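Local coordinates for protein lipocalin AI-4 (Rhodnius prolixus, PDB 5H9N) that binds cysteinyl leukotrienes such as leukotriene C4 inside a lipocalin barrel, probably sequestering these host mediators while the insect takes blood, at residues A[34-39]-A[120-125]; A[93-98]-A[106-111]; A[60-65]-A[85-90]; A[41-46]-A[151-156]. The protein carries 1 engineered substitution. All blocks are in the same frame, centred on the assembly; numbering follows the deposited sequence. Where two conformers were deposited one is given.

Contact 1: A[34-39]-A[120-125]. With LTX ((5~{S},6~{R},7~{E},9~{E},11~{Z},14~{Z})-6-[(2~{R})-2-[[(4~{S})-4-azanyl-5-oxidanyl-5-oxidanylidene-pentanoyl]amino]-3-( 2-hydroxy-2-oxoethylamino)-3-oxidanylidene-propyl]sulfanyl-5-oxidanyl-icosa-7,9,11,14-tetraenoic acid), chain B.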
# COMPACT_ATOMS: atom_id res chain seq x y z
N THR A 34 -3.72 -1.80 -8.79
CA THR A 34 -4.78 -1.81 -9.79
C THR A 34 -6.02 -1.01 -9.40
O THR A 34 -6.76 -0.57 -10.26
CB THR A 34 -5.20 -3.25 -10.14
OG1 THR A 34 -5.65 -3.93 -8.97
CG2 THR A 34 -4.05 -4.03 -10.72
N HIS A 35 -6.29 -0.85 -8.10
CA HIS A 35 -7.48 -0.17 -7.62
C HIS A 35 -7.17 0.57 -6.33
O HIS A 35 -6.27 0.15 -5.59
CB HIS A 35 -8.64 -1.13 -7.32
CG HIS A 35 -9.09 -1.93 -8.50
ND1 HIS A 35 -8.33 -2.94 -9.05
CD2 HIS A 35 -10.26 -1.91 -9.19
CE1 HIS A 35 -9.00 -3.48 -10.05
NE2 HIS A 35 -10.16 -2.87 -10.17
N SER A 36 -7.93 1.60 -6.01
CA SER A 36 -7.78 2.27 -4.71
C SER A 36 -9.09 2.96 -4.35
O SER A 36 -9.93 3.24 -5.22
CB SER A 36 -6.60 3.25 -4.75
OG SER A 36 -6.79 4.24 -5.73
N ARG A 37 -9.30 3.20 -3.06
CA ARG A 37 -10.51 3.86 -2.59
C ARG A 37 -10.61 5.26 -3.18
O ARG A 37 -11.65 5.63 -3.70
CB ARG A 37 -10.53 3.92 -1.06
CG ARG A 37 -11.81 4.55 -0.51
CD ARG A 37 -11.69 4.93 0.95
NE ARG A 37 -10.69 5.99 1.14
CZ ARG A 37 -10.04 6.22 2.28
NH1 ARG A 37 -10.27 5.48 3.36
NH2 ARG A 37 -9.15 7.20 2.33
N ASP A 38 -9.53 6.02 -3.05
CA ASP A 38 -9.43 7.38 -3.57
C ASP A 38 -8.46 7.34 -4.73
O ASP A 38 -7.45 6.64 -4.66
CB ASP A 38 -8.92 8.35 -2.50
CG ASP A 38 -9.72 8.32 -1.22
OD1 ASP A 38 -10.88 7.87 -1.24
OD2 ASP A 38 -9.19 8.78 -0.18
N SER A 39 -8.73 8.09 -5.79
CA SER A 39 -7.83 8.12 -6.93
C SER A 39 -7.75 9.51 -7.53
O SER A 39 -8.61 10.35 -7.29
CB SER A 39 -8.27 7.11 -7.99
OG SER A 39 -9.59 7.36 -8.41
N LYS A 120 -2.85 12.08 4.71
CA LYS A 120 -3.73 11.50 3.71
C LYS A 120 -3.65 10.00 3.82
O LYS A 120 -2.57 9.45 4.07
CB LYS A 120 -3.32 11.91 2.29
CG LYS A 120 -3.50 13.37 1.95
CD LYS A 120 -3.18 13.56 0.48
CE LYS A 120 -3.36 15.00 0.05
NZ LYS A 120 -3.10 15.15 -1.41
N ASP A 121 -4.76 9.31 3.62
CA ASP A 121 -4.70 7.86 3.65
C ASP A 121 -5.50 7.27 2.49
O ASP A 121 -6.11 8.00 1.70
CB ASP A 121 -5.15 7.29 5.02
CG ASP A 121 -6.61 7.51 5.33
OD1 ASP A 121 -7.36 8.03 4.48
OD2 ASP A 121 -7.00 7.11 6.45
N ASN A 122 -5.47 5.95 2.38
CA ASN A 122 -6.09 5.28 1.25
C ASN A 122 -6.13 3.80 1.54
O ASN A 122 -5.34 3.29 2.35
CB ASN A 122 -5.31 5.55 -0.04
CG ASN A 122 -6.21 5.61 -1.26
OD1 ASN A 122 -7.38 5.21 -1.23
ND2 ASN A 122 -5.66 6.14 -2.35
N PHE A 123 -7.06 3.11 0.89
CA PHE A 123 -6.98 1.65 0.78
C PHE A 123 -6.63 1.31 -0.65
O PHE A 123 -7.18 1.89 -1.59
CB PHE A 123 -8.28 0.97 1.20
CG PHE A 123 -8.51 1.00 2.68
CD1 PHE A 123 -9.16 2.07 3.28
CD2 PHE A 123 -8.10 -0.06 3.50
CE1 PHE A 123 -9.39 2.10 4.65
CE2 PHE A 123 -8.32 -0.04 4.86
CZ PHE A 123 -8.97 1.04 5.44
N LEU A 124 -5.69 0.38 -0.80
CA LEU A 124 -5.04 0.05 -2.05
C LEU A 124 -5.21 -1.42 -2.34
O LEU A 124 -5.00 -2.25 -1.46
CB LEU A 124 -3.55 0.36 -1.97
CG LEU A 124 -3.13 1.75 -1.48
CD1 LEU A 124 -1.62 1.84 -1.39
CD2 LEU A 124 -3.66 2.83 -2.39
N LEU A 125 -5.56 -1.75 -3.58
CA LEU A 125 -5.59 -3.14 -4.01
C LEU A 125 -4.46 -3.39 -5.00
O LEU A 125 -4.41 -2.76 -6.08
CB LEU A 125 -6.93 -3.49 -4.65
CG LEU A 125 -7.05 -4.95 -5.13
CD1 LEU A 125 -6.98 -5.91 -3.94
CD2 LEU A 125 -8.34 -5.16 -5.92
O2 LTX B . -1.92 6.79 -0.01
C1 LTX B . -2.55 7.36 -0.93
O1 LTX B . -2.81 6.80 -2.02
C2 LTX B . -3.04 8.77 -0.70
C3 LTX B . -2.19 9.74 -1.51
C4 LTX B . -0.71 9.40 -1.37
C5 LTX B . 0.16 10.51 -1.95
O3 LTX B . 0.06 10.52 -3.38
C6 LTX B . 1.62 10.37 -1.54
C7 LTX B . 2.23 9.09 -2.09
C8 LTX B . 2.65 8.09 -1.30
C9 LTX B . 3.25 6.89 -1.90
C10 LTX B . 3.90 5.95 -1.19
C11 LTX B . 4.49 4.79 -1.87
C12 LTX B . 5.13 3.76 -1.30
C13 LTX B . 5.39 3.60 0.19
C14 LTX B . 4.17 3.07 0.91
C15 LTX B . 3.77 1.80 0.87
C16 LTX B . 4.53 0.75 0.10
C17 LTX B . 3.54 -0.27 -0.48
C18 LTX B . 4.31 -1.44 -1.08
C19 LTX B . 3.42 -2.33 -1.93
C20 LTX B . 4.20 -3.51 -2.48
O32 LTX B . 5.14 9.26 -6.87
C21 LTX B . 4.82 9.74 -5.76
O31 LTX B . 3.78 9.41 -5.15
CA3 LTX B . 5.73 10.77 -5.15
N3 LTX B . 5.22 11.18 -3.85
C22 LTX B . 5.64 12.26 -3.20
O33 LTX B . 6.49 13.00 -3.68
CA2 LTX B . 5.06 12.59 -1.85
CB2 LTX B . 4.03 11.56 -1.38
SG2 LTX B . 2.45 11.82 -2.13
N2 LTX B . 4.52 13.93 -1.85
CD1 LTX B . 4.82 14.80 -0.90
OE1 LTX B . 5.25 14.47 0.20
CG1 LTX B . 4.58 16.25 -1.27
CB1 LTX B . 4.63 17.15 -0.05
CA1 LTX B . 3.91 18.46 -0.35
N1 LTX B . 2.58 18.17 -0.93
C23 LTX B . 4.70 19.29 -1.32
O11 LTX B . 4.14 19.65 -2.39
O12 LTX B . 5.87 19.60 -1.03
O HOH W 1 -9.49 6.12 6.09
O HOH W 2 -6.65 9.78 -0.28

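Contact 2: A[93-98]-A[106-111]. With LTX ((5~{S},6~{R},7~{E},9~{E},11~{Z},14~{Z})-6-[(2~{R})-2-[[(4~{S})-4-azanyl-5-oxidanyl-5-oxidanylidene-pentanoyl]amino]-3-( 2-hydroxy-2-oxoethylamino)-3-oxidanylidene-propyl]sulfanyl-5-oxidanyl-icosa-7,9,11,14-tetraenoic acid), chain B.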
# COMPACT_ATOMS: atom_id res chain seq x y z
N SER A 93 6.13 7.33 4.25
CA SER A 93 4.80 6.75 4.07
C SER A 93 4.64 5.51 4.94
O SER A 93 5.59 4.74 5.10
CB SER A 93 4.58 6.41 2.61
OG SER A 93 3.30 5.85 2.39
N TYR A 94 3.45 5.30 5.50
CA TYR A 94 3.18 4.16 6.38
C TYR A 94 2.16 3.24 5.74
O TYR A 94 1.25 3.69 5.04
CB TYR A 94 2.66 4.64 7.74
CG TYR A 94 3.65 5.53 8.45
CD1 TYR A 94 3.79 6.88 8.10
CD2 TYR A 94 4.48 5.02 9.43
CE1 TYR A 94 4.73 7.68 8.72
CE2 TYR A 94 5.41 5.83 10.06
CZ TYR A 94 5.52 7.15 9.70
OH TYR A 94 6.44 7.96 10.32
N MET A 95 2.29 1.95 5.98
CA MET A 95 1.36 1.00 5.41
C MET A 95 1.20 -0.25 6.26
O MET A 95 2.09 -0.61 7.03
CB MET A 95 1.82 0.62 4.00
CG MET A 95 3.22 0.03 4.01
SD MET A 95 3.35 -1.37 2.94
CE MET A 95 2.20 -2.24 3.93
N ALA A 96 0.07 -0.92 6.08
CA ALA A 96 -0.15 -2.23 6.67
C ALA A 96 -0.86 -3.09 5.65
O ALA A 96 -1.71 -2.59 4.90
CB ALA A 96 -0.98 -2.12 7.94
N VAL A 97 -0.53 -4.38 5.60
CA VAL A 97 -1.23 -5.32 4.73
C VAL A 97 -2.47 -5.83 5.48
O VAL A 97 -2.36 -6.55 6.47
CB VAL A 97 -0.34 -6.49 4.32
CG1 VAL A 97 -1.10 -7.44 3.41
CG2 VAL A 97 0.90 -5.97 3.61
N VAL A 98 -3.64 -5.43 5.02
CA VAL A 98 -4.88 -5.81 5.67
C VAL A 98 -5.23 -7.27 5.41
O VAL A 98 -5.60 -7.99 6.32
CB VAL A 98 -6.03 -4.88 5.21
CG1 VAL A 98 -7.33 -5.27 5.87
CG2 VAL A 98 -5.68 -3.42 5.52
N ALA A 106 -3.42 -8.28 -2.76
CA ALA A 106 -3.17 -7.75 -1.43
C ALA A 106 -3.95 -6.47 -1.24
O ALA A 106 -3.87 -5.57 -2.09
CB ALA A 106 -1.69 -7.51 -1.21
N LEU A 107 -4.70 -6.37 -0.16
CA LEU A 107 -5.38 -5.15 0.23
C LEU A 107 -4.55 -4.46 1.29
O LEU A 107 -4.29 -5.05 2.34
CB LEU A 107 -6.77 -5.47 0.80
CG LEU A 107 -7.59 -4.28 1.27
CD1 LEU A 107 -7.94 -3.37 0.12
CD2 LEU A 107 -8.83 -4.73 2.04
N LEU A 108 -4.09 -3.24 1.00
CA LEU A 108 -3.26 -2.47 1.91
C LEU A 108 -3.94 -1.21 2.36
O LEU A 108 -4.79 -0.64 1.65
CB LEU A 108 -1.92 -2.11 1.25
CG LEU A 108 -0.77 -3.11 1.34
CD1 LEU A 108 -1.14 -4.42 0.65
CD2 LEU A 108 0.50 -2.53 0.74
N TYR A 109 -3.54 -0.74 3.53
CA TYR A 109 -3.88 0.59 4.02
C TYR A 109 -2.61 1.41 3.98
O TYR A 109 -1.55 0.91 4.39
CB TYR A 109 -4.44 0.52 5.43
CG TYR A 109 -4.68 1.87 6.07
CD1 TYR A 109 -5.74 2.66 5.66
CD2 TYR A 109 -3.84 2.35 7.06
CE1 TYR A 109 -5.97 3.89 6.24
CE2 TYR A 109 -4.06 3.58 7.64
CZ TYR A 109 -5.11 4.35 7.22
OH TYR A 109 -5.31 5.58 7.83
N ARG A 110 -2.68 2.63 3.45
CA ARG A 110 -1.53 3.51 3.40
C ARG A 110 -1.89 4.86 3.99
O ARG A 110 -3.00 5.35 3.80
CB ARG A 110 -1.03 3.67 1.96
CG ARG A 110 0.24 4.51 1.82
CD ARG A 110 0.90 4.35 0.45
NE ARG A 110 0.06 4.89 -0.61
CZ ARG A 110 0.27 4.67 -1.91
NH1 ARG A 110 1.29 3.92 -2.30
NH2 ARG A 110 -0.57 5.18 -2.81
N CYS A 111 -0.95 5.49 4.69
CA CYS A 111 -1.20 6.77 5.33
C CYS A 111 0.11 7.53 5.50
O CYS A 111 1.14 6.92 5.79
CB CYS A 111 -1.88 6.56 6.68
SG CYS A 111 -2.47 8.04 7.48
O2 LTX B . -1.92 6.79 -0.01
C1 LTX B . -2.55 7.36 -0.93
O1 LTX B . -2.81 6.80 -2.02
C2 LTX B . -3.04 8.77 -0.70
C3 LTX B . -2.19 9.74 -1.51
C4 LTX B . -0.71 9.40 -1.37
C5 LTX B . 0.16 10.51 -1.95
O3 LTX B . 0.06 10.52 -3.38
C6 LTX B . 1.62 10.37 -1.54
C7 LTX B . 2.23 9.09 -2.09
C8 LTX B . 2.65 8.09 -1.30
C9 LTX B . 3.25 6.89 -1.90
C10 LTX B . 3.90 5.95 -1.19
C11 LTX B . 4.49 4.79 -1.87
C12 LTX B . 5.13 3.76 -1.30
C13 LTX B . 5.39 3.60 0.19
C14 LTX B . 4.17 3.07 0.91
C15 LTX B . 3.77 1.80 0.87
C16 LTX B . 4.53 0.75 0.10
C17 LTX B . 3.54 -0.27 -0.48
C18 LTX B . 4.31 -1.44 -1.08
C19 LTX B . 3.42 -2.33 -1.93
C20 LTX B . 4.20 -3.51 -2.48
O32 LTX B . 5.14 9.26 -6.87
C21 LTX B . 4.82 9.74 -5.76
O31 LTX B . 3.78 9.41 -5.15
CA3 LTX B . 5.73 10.77 -5.15
N3 LTX B . 5.22 11.18 -3.85
C22 LTX B . 5.64 12.26 -3.20
O33 LTX B . 6.49 13.00 -3.68
CA2 LTX B . 5.06 12.59 -1.85
CB2 LTX B . 4.03 11.56 -1.38
SG2 LTX B . 2.45 11.82 -2.13
N2 LTX B . 4.52 13.93 -1.85
CD1 LTX B . 4.82 14.80 -0.90
OE1 LTX B . 5.25 14.47 0.20
CG1 LTX B . 4.58 16.25 -1.27
CB1 LTX B . 4.63 17.15 -0.05
CA1 LTX B . 3.91 18.46 -0.35
N1 LTX B . 2.58 18.17 -0.93
C23 LTX B . 4.70 19.29 -1.32
O11 LTX B . 4.14 19.65 -2.39
O12 LTX B . 5.87 19.60 -1.03

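Contact 3: A[60-65]-A[85-90]. With LTX ((5~{S},6~{R},7~{E},9~{E},11~{Z},14~{Z})-6-[(2~{R})-2-[[(4~{S})-4-azanyl-5-oxidanyl-5-oxidanylidene-pentanoyl]amino]-3-( 2-hydroxy-2-oxoethylamino)-3-oxidanylidene-propyl]sulfanyl-5-oxidanyl-icosa-7,9,11,14-tetraenoic acid), chain B.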
# COMPACT_ATOMS: atom_id res chain seq x y z
N GLY A 60 6.58 6.33 -9.99
CA GLY A 60 5.63 7.28 -9.41
C GLY A 60 5.17 8.37 -10.35
O GLY A 60 5.59 8.41 -11.51
N LYS A 61 4.32 9.27 -9.86
CA LYS A 61 3.63 10.24 -10.73
C LYS A 61 4.58 11.10 -11.56
O LYS A 61 4.35 11.31 -12.75
CB LYS A 61 2.72 11.16 -9.91
CG LYS A 61 2.94 11.15 -8.41
CD LYS A 61 1.68 11.62 -7.69
CE LYS A 61 1.86 11.63 -6.18
NZ LYS A 61 0.66 12.17 -5.48
N ASN A 62 5.64 11.61 -10.94
CA ASN A 62 6.67 12.27 -11.74
C ASN A 62 8.05 11.76 -11.35
O ASN A 62 8.80 12.40 -10.62
CB ASN A 62 6.58 13.80 -11.63
CG ASN A 62 6.68 14.30 -10.20
OD1 ASN A 62 6.13 13.70 -9.28
ND2 ASN A 62 7.37 15.42 -10.02
N GLY A 63 8.36 10.57 -11.85
CA GLY A 63 9.67 9.99 -11.67
C GLY A 63 9.66 8.72 -10.86
O GLY A 63 8.74 8.45 -10.08
N ASP A 64 10.70 7.92 -11.04
CA ASP A 64 10.88 6.71 -10.26
C ASP A 64 11.11 7.03 -8.79
O ASP A 64 11.73 8.04 -8.45
CB ASP A 64 12.04 5.89 -10.81
CG ASP A 64 11.66 5.13 -12.07
OD1 ASP A 64 10.51 5.29 -12.52
OD2 ASP A 64 12.51 4.38 -12.60
N VAL A 65 10.57 6.18 -7.94
CA VAL A 65 10.64 6.35 -6.50
C VAL A 65 11.32 5.14 -5.88
O VAL A 65 11.03 4.00 -6.24
CB VAL A 65 9.23 6.51 -5.89
CG1 VAL A 65 9.33 6.75 -4.39
CG2 VAL A 65 8.50 7.65 -6.57
N THR A 85 12.57 10.50 -4.60
CA THR A 85 12.10 10.49 -5.98
C THR A 85 13.14 11.08 -6.90
O THR A 85 14.03 11.84 -6.47
CB THR A 85 10.79 11.28 -6.14
OG1 THR A 85 11.08 12.68 -6.22
CG2 THR A 85 9.84 11.01 -4.98
N THR A 86 13.05 10.76 -8.19
CA THR A 86 14.07 11.24 -9.11
C THR A 86 13.98 12.74 -9.37
O THR A 86 14.90 13.31 -9.94
CB THR A 86 14.03 10.52 -10.46
OG1 THR A 86 12.71 10.56 -11.00
CG2 THR A 86 14.48 9.08 -10.30
N SER A 87 12.91 13.39 -8.95
CA SER A 87 12.83 14.84 -9.08
C SER A 87 13.45 15.51 -7.87
O SER A 87 13.51 16.73 -7.78
CB SER A 87 11.38 15.29 -9.27
OG SER A 87 10.54 14.74 -8.26
N GLY A 88 13.91 14.70 -6.91
CA GLY A 88 14.62 15.22 -5.76
C GLY A 88 13.78 15.29 -4.49
O GLY A 88 14.24 15.79 -3.47
N GLY A 89 12.55 14.78 -4.56
CA GLY A 89 11.67 14.77 -3.41
C GLY A 89 12.00 13.68 -2.41
O GLY A 89 12.70 12.72 -2.73
N SER A 90 11.50 13.83 -1.20
CA SER A 90 11.61 12.79 -0.19
C SER A 90 10.40 12.83 0.73
O SER A 90 9.87 13.90 1.02
CB SER A 90 12.89 12.95 0.63
OG SER A 90 12.81 14.08 1.48
O2 LTX B . -1.92 6.79 -0.01
C1 LTX B . -2.55 7.36 -0.93
O1 LTX B . -2.81 6.80 -2.02
C2 LTX B . -3.04 8.77 -0.70
C3 LTX B . -2.19 9.74 -1.51
C4 LTX B . -0.71 9.40 -1.37
C5 LTX B . 0.16 10.51 -1.95
O3 LTX B . 0.06 10.52 -3.38
C6 LTX B . 1.62 10.37 -1.54
C7 LTX B . 2.23 9.09 -2.09
C8 LTX B . 2.65 8.09 -1.30
C9 LTX B . 3.25 6.89 -1.90
C10 LTX B . 3.90 5.95 -1.19
C11 LTX B . 4.49 4.79 -1.87
C12 LTX B . 5.13 3.76 -1.30
C13 LTX B . 5.39 3.60 0.19
C14 LTX B . 4.17 3.07 0.91
C15 LTX B . 3.77 1.80 0.87
C16 LTX B . 4.53 0.75 0.10
C17 LTX B . 3.54 -0.27 -0.48
C18 LTX B . 4.31 -1.44 -1.08
C19 LTX B . 3.42 -2.33 -1.93
C20 LTX B . 4.20 -3.51 -2.48
O32 LTX B . 5.14 9.26 -6.87
C21 LTX B . 4.82 9.74 -5.76
O31 LTX B . 3.78 9.41 -5.15
CA3 LTX B . 5.73 10.77 -5.15
N3 LTX B . 5.22 11.18 -3.85
C22 LTX B . 5.64 12.26 -3.20
O33 LTX B . 6.49 13.00 -3.68
CA2 LTX B . 5.06 12.59 -1.85
CB2 LTX B . 4.03 11.56 -1.38
SG2 LTX B . 2.45 11.82 -2.13
N2 LTX B . 4.52 13.93 -1.85
CD1 LTX B . 4.82 14.80 -0.90
OE1 LTX B . 5.25 14.47 0.20
CG1 LTX B . 4.58 16.25 -1.27
CB1 LTX B . 4.63 17.15 -0.05
CA1 LTX B . 3.91 18.46 -0.35
N1 LTX B . 2.58 18.17 -0.93
C23 LTX B . 4.70 19.29 -1.32
O11 LTX B . 4.14 19.65 -2.39
O12 LTX B . 5.87 19.60 -1.03

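Contact 4: A[41-46]-A[151-156]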
# COMPACT_ATOMS: atom_id res chain seq x y z
N VAL A 41 -6.69 11.80 -11.28
CA VAL A 41 -6.59 11.67 -12.73
C VAL A 41 -5.34 12.39 -13.21
O VAL A 41 -4.90 13.35 -12.58
CB VAL A 41 -7.84 12.22 -13.45
CG1 VAL A 41 -9.03 11.28 -13.26
CG2 VAL A 41 -8.17 13.63 -12.98
N PRO A 42 -4.72 11.90 -14.30
CA PRO A 42 -5.10 10.68 -15.02
C PRO A 42 -4.69 9.44 -14.25
O PRO A 42 -3.69 9.47 -13.53
CB PRO A 42 -4.30 10.79 -16.31
CG PRO A 42 -3.05 11.51 -15.89
CD PRO A 42 -3.49 12.51 -14.84
N VAL A 43 -5.44 8.35 -14.38
CA VAL A 43 -5.01 7.13 -13.71
C VAL A 43 -3.79 6.55 -14.42
O VAL A 43 -3.55 6.79 -15.61
CB VAL A 43 -6.15 6.07 -13.61
CG1 VAL A 43 -7.31 6.61 -12.77
CG2 VAL A 43 -6.62 5.63 -14.99
N ARG A 44 -3.00 5.83 -13.64
CA ARG A 44 -1.70 5.30 -14.03
C ARG A 44 -1.59 3.85 -13.60
O ARG A 44 -2.43 3.36 -12.82
CB ARG A 44 -0.57 6.12 -13.41
CG ARG A 44 -0.48 7.57 -13.89
CD ARG A 44 0.53 8.37 -13.06
NE ARG A 44 0.11 8.44 -11.66
CZ ARG A 44 0.68 7.79 -10.66
NH1 ARG A 44 1.75 7.03 -10.87
NH2 ARG A 44 0.19 7.91 -9.43
N CYS A 45 -0.56 3.16 -14.09
CA CYS A 45 -0.26 1.81 -13.64
C CYS A 45 1.09 1.77 -12.95
O CYS A 45 2.14 1.72 -13.61
CB CYS A 45 -0.29 0.82 -14.81
SG CYS A 45 -0.13 -0.87 -14.23
N GLU A 46 1.05 1.80 -11.63
CA GLU A 46 2.26 1.70 -10.83
C GLU A 46 2.62 0.25 -10.55
O GLU A 46 1.81 -0.49 -10.00
CB GLU A 46 2.09 2.45 -9.51
CG GLU A 46 1.95 3.95 -9.67
CD GLU A 46 1.94 4.70 -8.34
OE1 GLU A 46 1.67 4.08 -7.28
OE2 GLU A 46 2.20 5.91 -8.38
N ASN A 151 -11.96 2.32 -6.93
CA ASN A 151 -11.71 2.92 -8.23
C ASN A 151 -10.65 2.15 -8.98
O ASN A 151 -9.56 1.92 -8.45
CB ASN A 151 -11.24 4.36 -8.06
CG ASN A 151 -12.30 5.25 -7.47
OD1 ASN A 151 -13.40 4.79 -7.11
ND2 ASN A 151 -11.99 6.53 -7.36
N LYS A 152 -10.94 1.78 -10.22
CA LYS A 152 -9.95 1.12 -11.06
C LYS A 152 -8.96 2.15 -11.59
O LYS A 152 -9.35 3.23 -12.04
CB LYS A 152 -10.62 0.37 -12.20
CG LYS A 152 -9.64 -0.48 -12.98
CD LYS A 152 -10.31 -1.26 -14.09
CE LYS A 152 -9.34 -2.28 -14.67
NZ LYS A 152 -9.95 -3.08 -15.77
N LEU A 153 -7.69 1.81 -11.57
CA LEU A 153 -6.64 2.72 -12.00
C LEU A 153 -6.27 2.40 -13.46
O LEU A 153 -7.15 2.06 -14.25
CB LEU A 153 -5.46 2.66 -11.03
CG LEU A 153 -5.90 2.93 -9.58
CD1 LEU A 153 -4.73 2.80 -8.61
CD2 LEU A 153 -6.60 4.28 -9.43
N GLY A 154 -5.00 2.57 -13.81
CA GLY A 154 -4.62 2.54 -15.22
C GLY A 154 -3.94 1.26 -15.69
O GLY A 154 -3.36 1.25 -16.78
N CYS A 155 -3.96 0.21 -14.89
CA CYS A 155 -3.46 -1.10 -15.32
C CYS A 155 -4.55 -1.89 -16.04
O CYS A 155 -5.74 -1.75 -15.72
CB CYS A 155 -2.98 -1.91 -14.12
SG CYS A 155 -1.77 -1.13 -13.03
N SER A 156 -4.15 -2.75 -16.96
CA SER A 156 -5.08 -3.70 -17.56
C SER A 156 -4.35 -4.96 -17.98
O SER A 156 -3.11 -5.00 -17.98
CB SER A 156 -5.79 -3.07 -18.76
OG SER A 156 -4.88 -2.85 -19.83

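Contact 1: A[34-39]-A[120-125]
A classic beta bulge sets Thr34 and His35 together opposite Leu125: Thr34 N donates to Leu125 O at 3.0 Å, His35 N reaches the same oxygen only weakly, and Leu125 N returns a nearly straight bond to His35 O. The His35 side chain lies alongside that of Leu125, with His35 ND1 3.8 Å from Leu125 CD2. Ser36 sets CB against Leu124 CD2, while its OG bonds Asp38 O within the loop. Arg37 N closes on Phe123 O at 2.9 Å. Its side chain, bent at chi3 (65°), holds Asp38 side-on through NE and NH2, and NH2 also bridges to Asp121 OD1 at 2.9 Å, above the carboxylate plane. NH1 sits at the rim of the Phe123 ring, 3.6 Å from CD1. The backbone of Asp38 is clasped by an amide: Asn122 OD1 accepts from Asp38 N (2.9 Å) and Asn122 ND2 donates to Asp38 O (3.0 Å). The other N-H of ND2 goes to the leukotriene carboxylate O1; the clasp probably helps hold the amide in place for the ligand. Strand 120-127 lies between strands 30-36 and 105-112, with Asp121 OD2 bonded to Tyr109 OH, while strand 151-152 flanks 30-36.

Contact 2: A[93-98]-A[106-111]
Tyr94 N donates to Cys111 O at 2.8 Å, and the same oxygen lies in the plane of the Tyr94 ring at its edge, 3.5 Å from CD1. Cys111 N returns the bond to Tyr94 O; Ala96 and Tyr109 form the next hydrogen-bonded pair, and Val98 N to Leu107 O continues the antiparallel pairing. Between these lie the non-hydrogen-bonded pairs Met95-Arg110 and Val97-Leu108, whose side chains share the face turned to the ligand. Met95 CE lies 3.6 Å from Leu108 CD2, and Met95 SD 3.6 Å from C17 of the leukotriene tail. The Leu108 and Val97 side chains cross at a slant, CD1 of Leu108 against CG2 of Val97. Arg110 leaves the strand with CG anti to its backbone N (chi1 -176°), and its CG packs on Ser93 OG at 3.4 Å. NE then donates to the ligand carboxylate O2 at 2.8 Å and NH2 to O1 at 2.9 Å, an almost straight bond (177°), while C9 of the folded chain lies over one guanidinium face. NH1 is held by Tyr48 OH. The guanidinium, bonded to both oxygens, would probably offset the carboxylate's negative charge. On the other face Cys111 is disulfide-bonded to Cys10, and Tyr109 OH, besides Asp121, is hydrogen-bonded to Asn11 N. This is a beta hairpin of the lipocalin barrel, its inner face lining the ligand pocket.

Contact 3: A[60-65]-A[85-90]
Val65 and Thr85 run abreast on one face of the sheet, CG2 to CG2 at 4.0 Å, as a non-hydrogen-bonded antiparallel pair. Val65 CG2 also comes 3.7 Å from O32 of the leukotriene glycine carboxylate. Thr86 has its CB turned toward 60-65: its OG1 sits 3.2 Å from the bare CA of Gly63, and its CG2 lies 4.0 Å from Asp64 CB. Its backbone N donates to Asp64 O at 3.0 Å. Thr85 OG1, between the backbone N and carbonyl carbon (chi1 80°), bonds Ser87 OG and accepts from Gly89 N, bracing the type I turn from Thr85 to Gly88. Lys61 extends to the ligand from the turn between strands 55-60 and 63-71, NZ meeting hydroxyl O3 at 2.7 Å, while its backbone N donates to O32. That turn stands at the surface next to the one joining strands 78-85 and 90-100, and Phe91 of the last strand touches both Val65 and Thr85.

Contact 4: A[41-46]-A[151-156]
Cys45 SG and Cys155 SG are joined in a disulfide 2.0 Å long, with a torsion of 96° about the S-S bond. Cys45 sends its sulfur anti to the backbone N (chi1 -173°), whereas Cys155 places SG beside its own N (chi1 -54°). Next to the bridge, Gly154 N donates to Arg44 O at 2.9 Å, approaching from above the carbonyl plane. Gly154, with no side chain, lets the two backbones come close, CA of Gly154 4.2 Å from CA of Arg44. Leu153 CB also touches Arg44 O, at 3.6 Å, and Val43 covers the backbone beyond: its CG2 is 3.6 Å from Leu153 C, while CG1 packs on Leu153 CD2.

Further out, Arg44 has its CB pointing away from 151-156, and its guanidinium grips Glu46 end-on, NH1 (2.8 Å) and NH2 (3.0 Å) both donating to OE2. Both bonds lie in the guanidinium plane. Glu46 OE1 is bonded to Tyr48 OH, and Cys45 O accepts from Asn59 ND2. Leu153 also packs on Leu33 and Ser36 of strand 30-36, whose Thr34 pairs with its backbone. The contact combines a covalent bridge, one backbone bond and apolar packing by Val43; the S-S bond ties the C-terminal tail to the 41-46 loop more firmly than the other two could alone, and would be expected to yield only to reduction.

All four contacts reach one curled antiparallel sheet. Contacts 1 and 2 adjoin, their centres 9 Å apart, because strands 105-112 and 120-127 are neighbours; together they hold the leukotriene's fatty-acid carboxylate. Contact 3, its centre about 19 Å and 20 Å from those of contacts 1 and 2, meets the peptide part and the hydroxyl of the same ligand. Contacts 1 and 4, centres 11 Å apart, are linked through strands 30-36 and 151-152, and Arg44 and Glu46 pack against Gly60 and Lys61 of contact 3. Along the chain, contact 3 closes before contact 2 opens; both are nested within contacts 1 and 4, whose own segments alternate. Contacts 1 to 3 thus share one ligand, with contact 4 beside them.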